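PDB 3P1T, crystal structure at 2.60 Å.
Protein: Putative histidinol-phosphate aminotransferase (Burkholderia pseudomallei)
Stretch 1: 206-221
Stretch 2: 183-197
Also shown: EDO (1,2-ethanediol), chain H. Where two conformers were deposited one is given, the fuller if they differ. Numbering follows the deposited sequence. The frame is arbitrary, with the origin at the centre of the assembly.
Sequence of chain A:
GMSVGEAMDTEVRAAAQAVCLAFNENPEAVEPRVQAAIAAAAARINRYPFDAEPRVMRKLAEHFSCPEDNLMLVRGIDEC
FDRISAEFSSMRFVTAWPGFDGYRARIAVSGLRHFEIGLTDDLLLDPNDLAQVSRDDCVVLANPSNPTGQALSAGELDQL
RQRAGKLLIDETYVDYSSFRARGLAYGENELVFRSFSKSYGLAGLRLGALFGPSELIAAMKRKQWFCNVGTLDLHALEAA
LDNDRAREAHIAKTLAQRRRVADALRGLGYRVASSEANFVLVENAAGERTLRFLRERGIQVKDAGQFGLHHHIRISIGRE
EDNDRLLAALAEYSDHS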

# COMPACT_ATOMS: atom_id res chain seq x y z
N ARG A 206 1.38 -3.21 -8.17
CA ARG A 206 2.48 -2.32 -7.84
C ARG A 206 3.23 -2.85 -6.57
O ARG A 206 3.11 -2.28 -5.47
CB ARG A 206 1.96 -0.87 -7.67
CG ARG A 206 3.01 0.23 -7.58
CD ARG A 206 3.82 0.38 -8.85
NE ARG A 206 4.59 1.62 -8.82
CZ ARG A 206 5.44 2.01 -9.76
NH1 ARG A 206 5.69 1.23 -10.80
NH2 ARG A 206 6.06 3.18 -9.65
N LEU A 207 3.95 -3.98 -6.73
CA LEU A 207 4.76 -4.63 -5.70
C LEU A 207 6.21 -4.72 -6.15
O LEU A 207 6.51 -4.79 -7.36
CB LEU A 207 4.23 -6.03 -5.34
CG LEU A 207 2.83 -6.14 -4.77
CD1 LEU A 207 2.43 -7.58 -4.62
CD2 LEU A 207 2.72 -5.42 -3.45
N GLY A 208 7.10 -4.74 -5.17
CA GLY A 208 8.54 -4.84 -5.39
C GLY A 208 9.24 -5.37 -4.16
O GLY A 208 8.67 -5.42 -3.07
N ALA A 209 10.50 -5.79 -4.35
CA ALA A 209 11.35 -6.32 -3.29
C ALA A 209 12.65 -5.52 -3.21
O ALA A 209 13.33 -5.34 -4.23
CB ALA A 209 11.65 -7.80 -3.55
N LEU A 210 12.97 -5.01 -2.01
CA LEU A 210 14.20 -4.25 -1.75
C LEU A 210 15.18 -5.12 -0.98
O LEU A 210 14.80 -5.70 0.04
CB LEU A 210 13.91 -2.94 -0.98
CG LEU A 210 15.12 -2.11 -0.53
CD1 LEU A 210 15.93 -1.57 -1.72
CD2 LEU A 210 14.69 -1.00 0.41
N PHE A 211 16.42 -5.19 -1.46
CA PHE A 211 17.48 -5.99 -0.83
C PHE A 211 18.57 -5.08 -0.31
O PHE A 211 18.97 -4.15 -1.02
CB PHE A 211 18.05 -7.04 -1.82
CG PHE A 211 16.98 -7.88 -2.48
CD1 PHE A 211 16.36 -7.45 -3.65
CD2 PHE A 211 16.57 -9.08 -1.92
CE1 PHE A 211 15.35 -8.21 -4.25
CE2 PHE A 211 15.56 -9.85 -2.53
CZ PHE A 211 14.96 -9.41 -3.69
N GLY A 212 19.02 -5.32 0.91
CA GLY A 212 20.06 -4.52 1.53
C GLY A 212 20.62 -5.11 2.80
O GLY A 212 20.28 -6.25 3.17
N PRO A 213 21.50 -4.33 3.49
CA PRO A 213 22.08 -4.80 4.77
C PRO A 213 21.00 -4.95 5.85
O PRO A 213 20.09 -4.12 5.92
CB PRO A 213 23.11 -3.72 5.12
CG PRO A 213 22.66 -2.50 4.39
CD PRO A 213 21.95 -2.97 3.14
N SER A 214 21.10 -6.02 6.66
CA SER A 214 20.09 -6.45 7.63
C SER A 214 19.70 -5.37 8.66
O SER A 214 18.50 -5.26 8.95
CB SER A 214 20.53 -7.72 8.37
OG SER A 214 21.83 -7.66 8.92
N GLU A 215 20.66 -4.59 9.17
CA GLU A 215 20.36 -3.55 10.18
C GLU A 215 19.46 -2.46 9.57
O GLU A 215 18.43 -2.16 10.15
CB GLU A 215 21.63 -2.94 10.82
CG GLU A 215 22.87 -2.86 9.94
CD GLU A 215 23.67 -4.14 9.85
OE1 GLU A 215 24.09 -4.66 10.90
OE2 GLU A 215 23.90 -4.61 8.71
N LEU A 216 19.83 -1.92 8.38
CA LEU A 216 19.06 -0.89 7.66
C LEU A 216 17.65 -1.41 7.29
O LEU A 216 16.67 -0.71 7.54
CB LEU A 216 19.82 -0.44 6.40
CG LEU A 216 19.13 0.56 5.45
CD1 LEU A 216 18.83 1.88 6.14
CD2 LEU A 216 19.98 0.81 4.21
N ILE A 217 17.56 -2.63 6.74
CA ILE A 217 16.28 -3.26 6.36
C ILE A 217 15.36 -3.34 7.61
O ILE A 217 14.18 -2.99 7.51
CB ILE A 217 16.55 -4.67 5.74
CG1 ILE A 217 17.22 -4.59 4.33
CG2 ILE A 217 15.31 -5.55 5.71
CD1 ILE A 217 16.37 -4.09 3.17
N ALA A 218 15.90 -3.77 8.76
CA ALA A 218 15.15 -3.90 10.02
C ALA A 218 14.56 -2.55 10.49
O ALA A 218 13.41 -2.51 10.95
CB ALA A 218 16.05 -4.48 11.11
N ALA A 219 15.35 -1.45 10.37
CA ALA A 219 14.91 -0.11 10.77
C ALA A 219 13.80 0.43 9.84
O ALA A 219 12.90 1.13 10.32
CB ALA A 219 16.09 0.84 10.78
N MSE A 220 13.87 0.11 8.52
CA MSE A 220 12.85 0.56 7.57
C MSE A 220 11.57 -0.27 7.75
O MSE A 220 10.48 0.31 7.70
CB MSE A 220 13.36 0.50 6.12
CG MSE A 220 14.40 1.55 5.77
SE MSE A 220 14.96 1.42 3.91
CE MSE A 220 15.74 -0.29 3.94
N LYS A 221 11.68 -1.61 7.98
CA LYS A 221 10.54 -2.51 8.24
C LYS A 221 9.72 -2.01 9.39
O LYS A 221 8.49 -2.03 9.33
CB LYS A 221 11.00 -3.96 8.51
CG LYS A 221 11.36 -4.73 7.25
CD LYS A 221 11.75 -6.14 7.56
CE LYS A 221 12.06 -6.89 6.30
NZ LYS A 221 12.47 -8.30 6.55
C1 EDO H . 23.88 -8.56 5.45
O1 EDO H . 24.43 -7.75 4.40
C2 EDO H . 24.46 -8.25 6.83
O2 EDO H . 24.17 -6.91 7.23
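Stretch 2 183-197: GLAYGENELVFRSFS

Five backbone hydrogen bonds join the stretches. Phe 211 and Val 192 bond reciprocally: Phe 211 N to Val 192 O is 2.8 Å, and Val 192 N to Phe 211 O is 3.0 Å. Ala 209 and Arg 194 do the same, with Ala 209 N to Arg 194 O at 2.8 Å and Arg 194 N to Ala 209 O at 2.9 Å. Phe 196 N to Leu 207 O, 3.1 Å, extends the ladder beyond the strands.

Strand 190-195 therefore runs antiparallel to strand 208-211. The axes approach to 4.7 Å and cross at 165°. Gly 208 faces Ser 195, and Leu 210 faces Phe 193, in the non-hydrogen-bonded pairs. A type I turn from Gly 187 to Glu 190 leads into the extended strand 190-195.

Water 1 bridges the stretches at the Leu 207 end. It donates to Leu 207 O (3.2 Å) and hydrogen-bonds Ser 195 OG (3.0 Å) and Ser 197 OG (3.2 Å). Water 2 links Leu 207 N to Ser 197 OG, 2.8 Å from each.

Packing differs on the two sheet faces. Ala 209, Phe 211, Val 192 and Arg 194 share one. There Leu 184 CD1 lies over the face of the Phe 211 ring, 3.7 Å from its centroid. Phe 211 CB also meets Val 192 CG1 at 3.6 Å and Tyr 186 CD2 at 3.8 Å.

On the other face, the missing side chain of Gly 208 leaves room for Phe 193: Phe 193 CE1 comes to 3.7 Å from Gly 208 CA, where a CB would clash. Leu 191 reaches the helix, with Leu 191 CD1 3.8 Å from Leu 216 CD2. Pro 213, at the helix N-cap, rests against the turn, with Pro 213 CD 3.2 Å from Gly 187 O.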

# COMPACT_ATOMS: atom_id res chain seq x y z
N GLY A 183 24.37 -12.16 -9.54
CA GLY A 183 23.51 -12.15 -8.36
C GLY A 183 22.87 -10.83 -7.94
O GLY A 183 22.91 -9.83 -8.67
N LEU A 184 22.21 -10.86 -6.77
CA LEU A 184 21.70 -9.67 -6.12
C LEU A 184 22.90 -9.02 -5.48
O LEU A 184 23.62 -9.71 -4.74
CB LEU A 184 20.56 -9.95 -5.11
CG LEU A 184 19.24 -10.46 -5.64
CD1 LEU A 184 18.44 -11.05 -4.52
CD2 LEU A 184 18.44 -9.36 -6.30
N ALA A 185 23.20 -7.78 -5.84
CA ALA A 185 24.36 -7.08 -5.31
C ALA A 185 23.92 -6.07 -4.25
O ALA A 185 23.32 -5.05 -4.57
CB ALA A 185 25.12 -6.38 -6.44
N TYR A 186 24.16 -6.41 -2.98
CA TYR A 186 23.82 -5.57 -1.84
C TYR A 186 24.87 -5.79 -0.76
O TYR A 186 25.51 -6.84 -0.71
CB TYR A 186 22.37 -5.81 -1.33
CG TYR A 186 22.14 -7.19 -0.78
CD1 TYR A 186 22.44 -7.50 0.54
CD2 TYR A 186 21.62 -8.21 -1.59
CE1 TYR A 186 22.29 -8.79 1.04
CE2 TYR A 186 21.44 -9.50 -1.09
CZ TYR A 186 21.79 -9.79 0.22
OH TYR A 186 21.62 -11.06 0.71
N GLY A 187 25.05 -4.78 0.08
CA GLY A 187 26.01 -4.77 1.17
C GLY A 187 25.89 -3.54 2.03
O GLY A 187 24.90 -2.81 1.92
N GLU A 188 26.91 -3.27 2.86
CA GLU A 188 26.98 -2.15 3.82
C GLU A 188 26.42 -0.84 3.21
O GLU A 188 25.58 -0.20 3.85
CB GLU A 188 28.44 -1.96 4.28
CG GLU A 188 28.68 -0.99 5.43
CD GLU A 188 30.13 -0.63 5.72
OE1 GLU A 188 31.00 -1.53 5.71
OE2 GLU A 188 30.40 0.57 6.01
N ASN A 189 26.83 -0.49 1.97
CA ASN A 189 26.45 0.78 1.33
C ASN A 189 25.79 0.60 -0.04
O ASN A 189 25.80 1.52 -0.87
CB ASN A 189 27.73 1.63 1.15
CG ASN A 189 28.53 1.77 2.40
OD1 ASN A 189 28.04 2.24 3.44
ND2 ASN A 189 29.75 1.30 2.35
N GLU A 190 25.18 -0.56 -0.27
CA GLU A 190 24.55 -0.84 -1.55
C GLU A 190 23.26 -1.63 -1.34
O GLU A 190 23.21 -2.59 -0.55
CB GLU A 190 25.53 -1.59 -2.48
CG GLU A 190 25.09 -1.62 -3.93
CD GLU A 190 26.05 -2.25 -4.93
OE1 GLU A 190 27.24 -2.46 -4.60
OE2 GLU A 190 25.59 -2.52 -6.07
N LEU A 191 22.22 -1.21 -2.05
CA LEU A 191 20.90 -1.83 -2.07
C LEU A 191 20.45 -2.09 -3.51
O LEU A 191 20.92 -1.42 -4.44
CB LEU A 191 19.86 -0.95 -1.33
CG LEU A 191 20.07 -0.78 0.17
CD1 LEU A 191 20.74 0.55 0.46
CD2 LEU A 191 18.76 -0.82 0.91
N VAL A 192 19.55 -3.05 -3.70
CA VAL A 192 19.04 -3.36 -5.04
C VAL A 192 17.49 -3.52 -4.93
O VAL A 192 16.98 -4.02 -3.93
CB VAL A 192 19.76 -4.60 -5.69
CG1 VAL A 192 19.77 -5.83 -4.80
CG2 VAL A 192 19.22 -4.94 -7.06
N PHE A 193 16.77 -3.01 -5.94
CA PHE A 193 15.32 -3.13 -6.03
C PHE A 193 14.91 -3.98 -7.24
O PHE A 193 15.45 -3.79 -8.33
CB PHE A 193 14.67 -1.74 -6.11
CG PHE A 193 13.18 -1.75 -6.41
CD1 PHE A 193 12.25 -1.91 -5.39
CD2 PHE A 193 12.72 -1.58 -7.71
CE1 PHE A 193 10.88 -1.94 -5.67
CE2 PHE A 193 11.34 -1.61 -7.99
CZ PHE A 193 10.44 -1.76 -6.96
N ARG A 194 13.95 -4.90 -7.04
CA ARG A 194 13.34 -5.74 -8.09
C ARG A 194 11.84 -5.48 -8.11
O ARG A 194 11.23 -5.39 -7.03
CB ARG A 194 13.64 -7.24 -7.88
CG ARG A 194 15.11 -7.62 -7.98
CD ARG A 194 15.58 -7.64 -9.40
NE ARG A 194 17.01 -7.95 -9.48
CZ ARG A 194 17.51 -9.17 -9.67
NH1 ARG A 194 16.69 -10.21 -9.76
NH2 ARG A 194 18.82 -9.35 -9.75
N SER A 195 11.25 -5.37 -9.32
CA SER A 195 9.82 -5.12 -9.54
C SER A 195 9.08 -6.38 -9.95
O SER A 195 9.66 -7.22 -10.65
CB SER A 195 9.65 -4.06 -10.63
OG SER A 195 8.29 -3.72 -10.88
N PHE A 196 7.79 -6.52 -9.56
CA PHE A 196 6.99 -7.67 -9.99
C PHE A 196 5.99 -7.22 -11.06
O PHE A 196 5.11 -8.00 -11.46
CB PHE A 196 6.27 -8.34 -8.78
CG PHE A 196 7.22 -8.88 -7.73
CD1 PHE A 196 8.00 -10.01 -7.98
CD2 PHE A 196 7.37 -8.23 -6.52
CE1 PHE A 196 8.93 -10.47 -7.05
CE2 PHE A 196 8.29 -8.70 -5.57
CZ PHE A 196 9.07 -9.81 -5.84
N SER A 197 6.15 -5.99 -11.56
CA SER A 197 5.24 -5.36 -12.51
C SER A 197 5.46 -5.79 -13.98
O SER A 197 4.50 -5.73 -14.78
CB SER A 197 5.38 -3.84 -12.44
OG SER A 197 4.86 -3.30 -11.23
O HOH W 1 6.74 -1.99 -8.96
O HOH W 2 3.89 -5.10 -9.26